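Local coordinates for protein B (Streptococcus agalactiae, PDB 5H6I) that acts as the secreted CAMP factor, a pore-forming toxin that permeabilises membranes, and is also classed among the bacterial Fc-binding proteins, at residues T80-N85 / Y90-I95; V99-D104 / T132-R137. All blocks are in the same frame, centred on the assembly; numbering follows the deposited sequence.

Contact 1: T80-N85 / Y90-I95; sequences TSLRAN and YDLNSI
The helix-loop-helix connection from helix 65-84 to helix 93-115, within the region assigned to binding of the IgG constant part, is closed by L82 and I95. The contact is apolar and led by one methyl: CD2 of L82 lies 3.7 Å from CG1 of I95 and 4.2 Å from CD2 of L92. Y90 sends its ring back to the end of helix 65-84. Its CG sits between the backbone N and the carbonyl carbon (chi1 70°), which points the ring at N85, where Y90 CE1 comes within 3.5 Å of N85 CB at an oblique approach. The Y90 and L82 side chains cross at about a right angle, with Y90 OH 4.0 Å from L82 CD2. N85, the first residue to leave helical geometry, is itself tied down: its backbone N and its ND2 both bond to S81 O, from opposite faces of that carbonyl, the ND2 bond measuring 3.0 Å. On the second segment, D91 OD1 accepts from N93 N at 3.1 Å, an Asx turn leading into helix 93-115. Helix 35-58 adjoins the apolar part, where M41 touches L82, L92 and I95.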
loop_
_atom_site.group_PDB
_atom_site.type_symbol
_atom_site.label_atom_id
_atom_site.label_comp_id
_atom_site.label_asym_id
_atom_site.label_seq_id
_atom_site.Cartn_x
_atom_site.Cartn_y
_atom_site.Cartn_z
ATOM N N THR A 80 9.907 -20.453 -6.215
ATOM C CA THR A 80 9.834 -21.905 -6.340
ATOM C C THR A 80 10.254 -22.358 -7.733
ATOM O O THR A 80 10.899 -23.402 -7.886
ATOM C CB THR A 80 8.419 -22.388 -6.016
ATOM O OG1 THR A 80 8.019 -21.873 -4.739
ATOM C CG2 THR A 80 8.362 -23.907 -5.979
ATOM N N SER A 81 9.909 -21.579 -8.760
ATOM C CA SER A 81 10.321 -21.927 -10.116
ATOM C C SER A 81 11.826 -21.765 -10.295
ATOM O O SER A 81 12.474 -22.607 -10.927
ATOM C CB SER A 81 9.566 -21.069 -11.130
ATOM O OG SER A 81 9.860 -21.477 -12.455
ATOM N N LEU A 82 12.396 -20.689 -9.749
ATOM C CA LEU A 82 13.842 -20.501 -9.817
ATOM C C LEU A 82 14.574 -21.586 -9.038
ATOM O O LEU A 82 15.594 -22.113 -9.497
ATOM C CB LEU A 82 14.218 -19.121 -9.280
ATOM C CG LEU A 82 14.078 -17.929 -10.229
ATOM C CD1 LEU A 82 14.570 -16.658 -9.553
ATOM C CD2 LEU A 82 14.834 -18.179 -11.524
ATOM N N ARG A 83 14.062 -21.933 -7.856
ATOM C CA ARG A 83 14.721 -22.931 -7.022
ATOM C C ARG A 83 14.562 -24.336 -7.592
ATOM O O ARG A 83 15.449 -25.178 -7.416
ATOM C CB ARG A 83 14.169 -22.858 -5.599
ATOM C CG ARG A 83 14.857 -23.766 -4.600
ATOM C CD ARG A 83 13.945 -24.908 -4.192
ATOM N NE ARG A 83 14.695 -26.046 -3.672
ATOM C CZ ARG A 83 14.226 -26.888 -2.758
ATOM N NH1 ARG A 83 13.005 -26.721 -2.268
ATOM N NH2 ARG A 83 14.973 -27.897 -2.335
ATOM N N ALA A 84 13.447 -24.607 -8.277
ATOM C CA ALA A 84 13.260 -25.921 -8.882
ATOM C C ALA A 84 14.190 -26.131 -10.070
ATOM O O ALA A 84 14.607 -27.264 -10.336
ATOM C CB ALA A 84 11.805 -26.104 -9.311
ATOM N N ASN A 85 14.521 -25.060 -10.790
ATOM C CA ASN A 85 15.421 -25.120 -11.935
ATOM C C ASN A 85 16.784 -24.517 -11.612
ATOM O O ASN A 85 17.412 -23.894 -12.472
ATOM C CB ASN A 85 14.800 -24.412 -13.137
ATOM C CG ASN A 85 13.518 -25.067 -13.602
ATOM O OD1 ASN A 85 13.536 -26.151 -14.185
ATOM N ND2 ASN A 85 12.392 -24.410 -13.348
ATOM N N TYR A 90 19.203 -22.645 -17.685
ATOM C CA TYR A 90 18.336 -22.489 -18.848
ATOM C C TYR A 90 18.103 -21.026 -19.222
ATOM O O TYR A 90 18.890 -20.128 -18.895
ATOM C CB TYR A 90 17.037 -23.219 -18.481
ATOM C CG TYR A 90 16.212 -22.534 -17.410
ATOM C CD1 TYR A 90 16.699 -22.380 -16.116
ATOM C CD2 TYR A 90 14.942 -22.050 -17.690
ATOM C CE1 TYR A 90 15.949 -21.757 -15.138
ATOM C CE2 TYR A 90 14.182 -21.427 -16.717
ATOM C CZ TYR A 90 14.690 -21.283 -15.443
ATOM O OH TYR A 90 13.940 -20.664 -14.471
ATOM N N ASP A 91 17.002 -20.775 -19.928
ATOM C CA ASP A 91 16.654 -19.437 -20.386
ATOM C C ASP A 91 15.967 -18.672 -19.259
ATOM O O ASP A 91 14.900 -19.077 -18.786
ATOM C CB ASP A 91 15.750 -19.525 -21.614
ATOM C CG ASP A 91 15.311 -18.163 -22.120
ATOM O OD1 ASP A 91 16.046 -17.176 -21.907
ATOM O OD2 ASP A 91 14.227 -18.083 -22.736
ATOM N N LEU A 92 16.578 -17.567 -18.832
ATOM C CA LEU A 92 16.052 -16.744 -17.752
ATOM C C LEU A 92 15.357 -15.485 -18.261
ATOM O O LEU A 92 15.203 -14.520 -17.504
ATOM C CB LEU A 92 17.173 -16.367 -16.782
ATOM C CG LEU A 92 17.802 -17.499 -15.968
ATOM C CD1 LEU A 92 18.847 -16.945 -15.015
ATOM C CD2 LEU A 92 16.744 -18.280 -15.207
ATOM N N ASN A 93 14.933 -15.475 -19.526
ATOM C CA ASN A 93 14.324 -14.276 -20.092
ATOM C C ASN A 93 12.922 -14.054 -19.538
ATOM O O ASN A 93 12.612 -12.974 -19.023
ATOM C CB ASN A 93 14.290 -14.374 -21.617
ATOM C CG ASN A 93 13.657 -13.158 -22.264
ATOM O OD1 ASN A 93 14.185 -12.049 -22.180
ATOM N ND2 ASN A 93 12.516 -13.359 -22.913
ATOM N N SER A 94 12.057 -15.067 -19.641
ATOM C CA SER A 94 10.689 -14.919 -19.158
ATOM C C SER A 94 10.649 -14.755 -17.645
ATOM O O SER A 94 9.848 -13.971 -17.122
ATOM C CB SER A 94 9.846 -16.119 -19.590
ATOM O OG SER A 94 9.919 -17.163 -18.636
ATOM N N ILE A 95 11.507 -15.481 -16.924
ATOM C CA ILE A 95 11.522 -15.374 -15.469
ATOM C C ILE A 95 11.993 -13.991 -15.033
ATOM O O ILE A 95 11.610 -13.508 -13.960
ATOM C CB ILE A 95 12.391 -16.493 -14.859
ATOM C CG1 ILE A 95 11.916 -16.835 -13.446
ATOM C CG2 ILE A 95 13.862 -16.105 -14.847
ATOM C CD1 ILE A 95 10.586 -17.549 -13.408
#

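Contact 2: V99-D104 / T132-R137; sequences VEALTD and TKLVIR
A chi1 of 179° sets CG of L134 opposite the backbone N, and with chi2 at 49° the side chain points toward helix 93-115 and turns both of its methyls to A101. Helices 93-115 and 121-139 form an antiparallel helical hairpin within the bundle, and this leucine is the main side chain between the segments. A101 faces it with a single methyl, and the CA atoms of A101 and L134 are 7.8 Å apart. One branch of the leucine, CD1, packs on A101 CB at 4.2 Å. D104, nearly one helical turn further on, offers the aliphatic start of its side chain, CB, rather than its carboxylate; the latter has a long, weak ion pair with K156. The interface is narrow and made by van der Waals contact between apolar groups and backbone, with A101 and L134 both buried. Helix 145-163 packs against the same contact, V152 touching A101, D104 and L134 alike, and R137 NH2 hydrogen-bonds to S147 O. V105, on the same helix as A101, also touches L134. The second methyl of the leucine, CD2, lies 3.9 Å from the carbonyl oxygen of A101 and 4.3 Å from D104 CB.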
loop_
_atom_site.group_PDB
_atom_site.type_symbol
_atom_site.label_atom_id
_atom_site.label_comp_id
_atom_site.label_asym_id
_atom_site.label_seq_id
_atom_site.Cartn_x
_atom_site.Cartn_y
_atom_site.Cartn_z
ATOM N N VAL A 99 9.999 -10.834 -12.862
ATOM C CA VAL A 99 10.594 -10.239 -11.670
ATOM C C VAL A 99 10.662 -8.724 -11.808
ATOM O O VAL A 99 10.388 -7.986 -10.852
ATOM C CB VAL A 99 11.981 -10.852 -11.408
ATOM C CG1 VAL A 99 12.749 -10.032 -10.382
ATOM C CG2 VAL A 99 11.844 -12.296 -10.946
ATOM N N GLU A 100 11.015 -8.233 -12.999
ATOM C CA GLU A 100 11.085 -6.791 -13.215
ATOM C C GLU A 100 9.709 -6.147 -13.109
ATOM O O GLU A 100 9.573 -5.049 -12.558
ATOM C CB GLU A 100 11.709 -6.492 -14.577
ATOM C CG GLU A 100 13.179 -6.850 -14.683
ATOM C CD GLU A 100 13.651 -6.938 -16.120
ATOM O OE1 GLU A 100 12.794 -7.035 -17.024
ATOM O OE2 GLU A 100 14.879 -6.911 -16.346
ATOM N N ALA A 101 8.676 -6.814 -13.631
ATOM C CA ALA A 101 7.327 -6.267 -13.568
ATOM C C ALA A 101 6.806 -6.171 -12.140
ATOM O O ALA A 101 5.857 -5.420 -11.889
ATOM C CB ALA A 101 6.375 -7.108 -14.418
ATOM N N LEU A 102 7.400 -6.913 -11.202
ATOM C CA LEU A 102 7.013 -6.774 -9.802
ATOM C C LEU A 102 7.468 -5.439 -9.229
ATOM O O LEU A 102 6.808 -4.892 -8.339
ATOM C CB LEU A 102 7.583 -7.929 -8.981
ATOM C CG LEU A 102 6.784 -9.232 -9.042
ATOM C CD1 LEU A 102 7.539 -10.355 -8.352
ATOM C CD2 LEU A 102 5.408 -9.043 -8.423
ATOM N N THR A 103 8.588 -4.903 -9.720
ATOM C CA THR A 103 8.999 -3.562 -9.318
ATOM C C THR A 103 8.017 -2.517 -9.832
ATOM O O THR A 103 7.720 -1.537 -9.137
ATOM C CB THR A 103 10.414 -3.271 -9.821
ATOM O OG1 THR A 103 11.327 -4.223 -9.260
ATOM C CG2 THR A 103 10.850 -1.868 -9.423
ATOM N N ASP A 104 7.491 -2.715 -11.044
ATOM C CA ASP A 104 6.457 -1.824 -11.555
ATOM C C ASP A 104 5.161 -1.965 -10.768
ATOM O O ASP A 104 4.415 -0.990 -10.624
ATOM C CB ASP A 104 6.214 -2.096 -13.039
ATOM C CG ASP A 104 7.422 -1.771 -13.896
ATOM O OD1 ASP A 104 7.746 -0.573 -14.040
ATOM O OD2 ASP A 104 8.050 -2.713 -14.424
ATOM N N THR A 132 -4.000 -5.258 -11.000
ATOM C CA THR A 132 -4.519 -6.621 -11.064
ATOM C C THR A 132 -4.221 -7.251 -12.420
ATOM O O THR A 132 -3.772 -8.400 -12.499
ATOM C CB THR A 132 -6.024 -6.619 -10.788
ATOM O OG1 THR A 132 -6.258 -6.365 -9.397
ATOM C CG2 THR A 132 -6.647 -7.955 -11.171
ATOM N N LYS A 133 -4.452 -6.501 -13.501
ATOM C CA LYS A 133 -4.160 -7.012 -14.835
ATOM C C LYS A 133 -2.673 -7.290 -15.018
ATOM O O LYS A 133 -2.299 -8.182 -15.785
ATOM C CB LYS A 133 -4.650 -6.024 -15.894
ATOM C CG LYS A 133 -6.025 -6.349 -16.454
ATOM C CD LYS A 133 -6.828 -5.090 -16.745
ATOM C CE LYS A 133 -6.275 -4.342 -17.947
ATOM N NZ LYS A 133 -7.080 -3.129 -18.265
ATOM N N LEU A 134 -1.814 -6.543 -14.323
ATOM C CA LEU A 134 -0.378 -6.769 -14.446
ATOM C C LEU A 134 0.046 -8.025 -13.694
ATOM O O LEU A 134 0.785 -8.860 -14.230
ATOM C CB LEU A 134 0.391 -5.549 -13.939
ATOM C CG LEU A 134 1.917 -5.651 -13.981
ATOM C CD1 LEU A 134 2.383 -6.130 -15.345
ATOM C CD2 LEU A 134 2.552 -4.314 -13.638
ATOM N N VAL A 135 -0.414 -8.176 -12.450
ATOM C CA VAL A 135 -0.044 -9.342 -11.653
ATOM C C VAL A 135 -0.562 -10.623 -12.294
ATOM O O VAL A 135 0.085 -11.674 -12.213
ATOM C CB VAL A 135 -0.556 -9.181 -10.208
ATOM C CG1 VAL A 135 -0.211 -10.405 -9.374
ATOM C CG2 VAL A 135 0.027 -7.925 -9.577
ATOM N N ILE A 136 -1.724 -10.558 -12.949
ATOM C CA ILE A 136 -2.257 -11.733 -13.633
ATOM C C ILE A 136 -1.300 -12.192 -14.726
ATOM O O ILE A 136 -1.046 -13.393 -14.885
ATOM C CB ILE A 136 -3.661 -11.433 -14.193
ATOM C CG1 ILE A 136 -4.696 -11.448 -13.066
ATOM C CG2 ILE A 136 -4.039 -12.437 -15.272
ATOM C CD1 ILE A 136 -6.084 -11.038 -13.507
ATOM N N ARG A 137 -0.739 -11.246 -15.482
ATOM C CA ARG A 137 0.233 -11.603 -16.511
ATOM C C ARG A 137 1.509 -12.164 -15.895
ATOM O O ARG A 137 2.116 -13.090 -16.447
ATOM C CB ARG A 137 0.547 -10.389 -17.383
ATOM C CG ARG A 137 -0.673 -9.761 -18.036
ATOM C CD ARG A 137 -0.914 -10.326 -19.424
ATOM N NE ARG A 137 -0.546 -9.375 -20.468
ATOM C CZ ARG A 137 -1.407 -8.568 -21.082
ATOM N NH1 ARG A 137 -2.692 -8.598 -20.757
ATOM N NH2 ARG A 137 -0.983 -7.733 -22.019
#

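From the N terminus, the chain passes through helix 35-58 and then helix 65-84, whose end enters contact 1. That contact closes a short loop, with four residues between its segments, and delivers the chain into helix 93-115. Contact 2 opens further along this same helix and closes a wider loop after 27 intervening residues, mostly helical, when helix 121-139 returns antiparallel. The contacts therefore follow in series, neither nested nor crossed, with centres 16 Å apart. Helix 93-115 is the shared element, joined to helix 65-84 near its start and to helix 121-139 further on, while helix 35-58 borders residues of both pairs of segments.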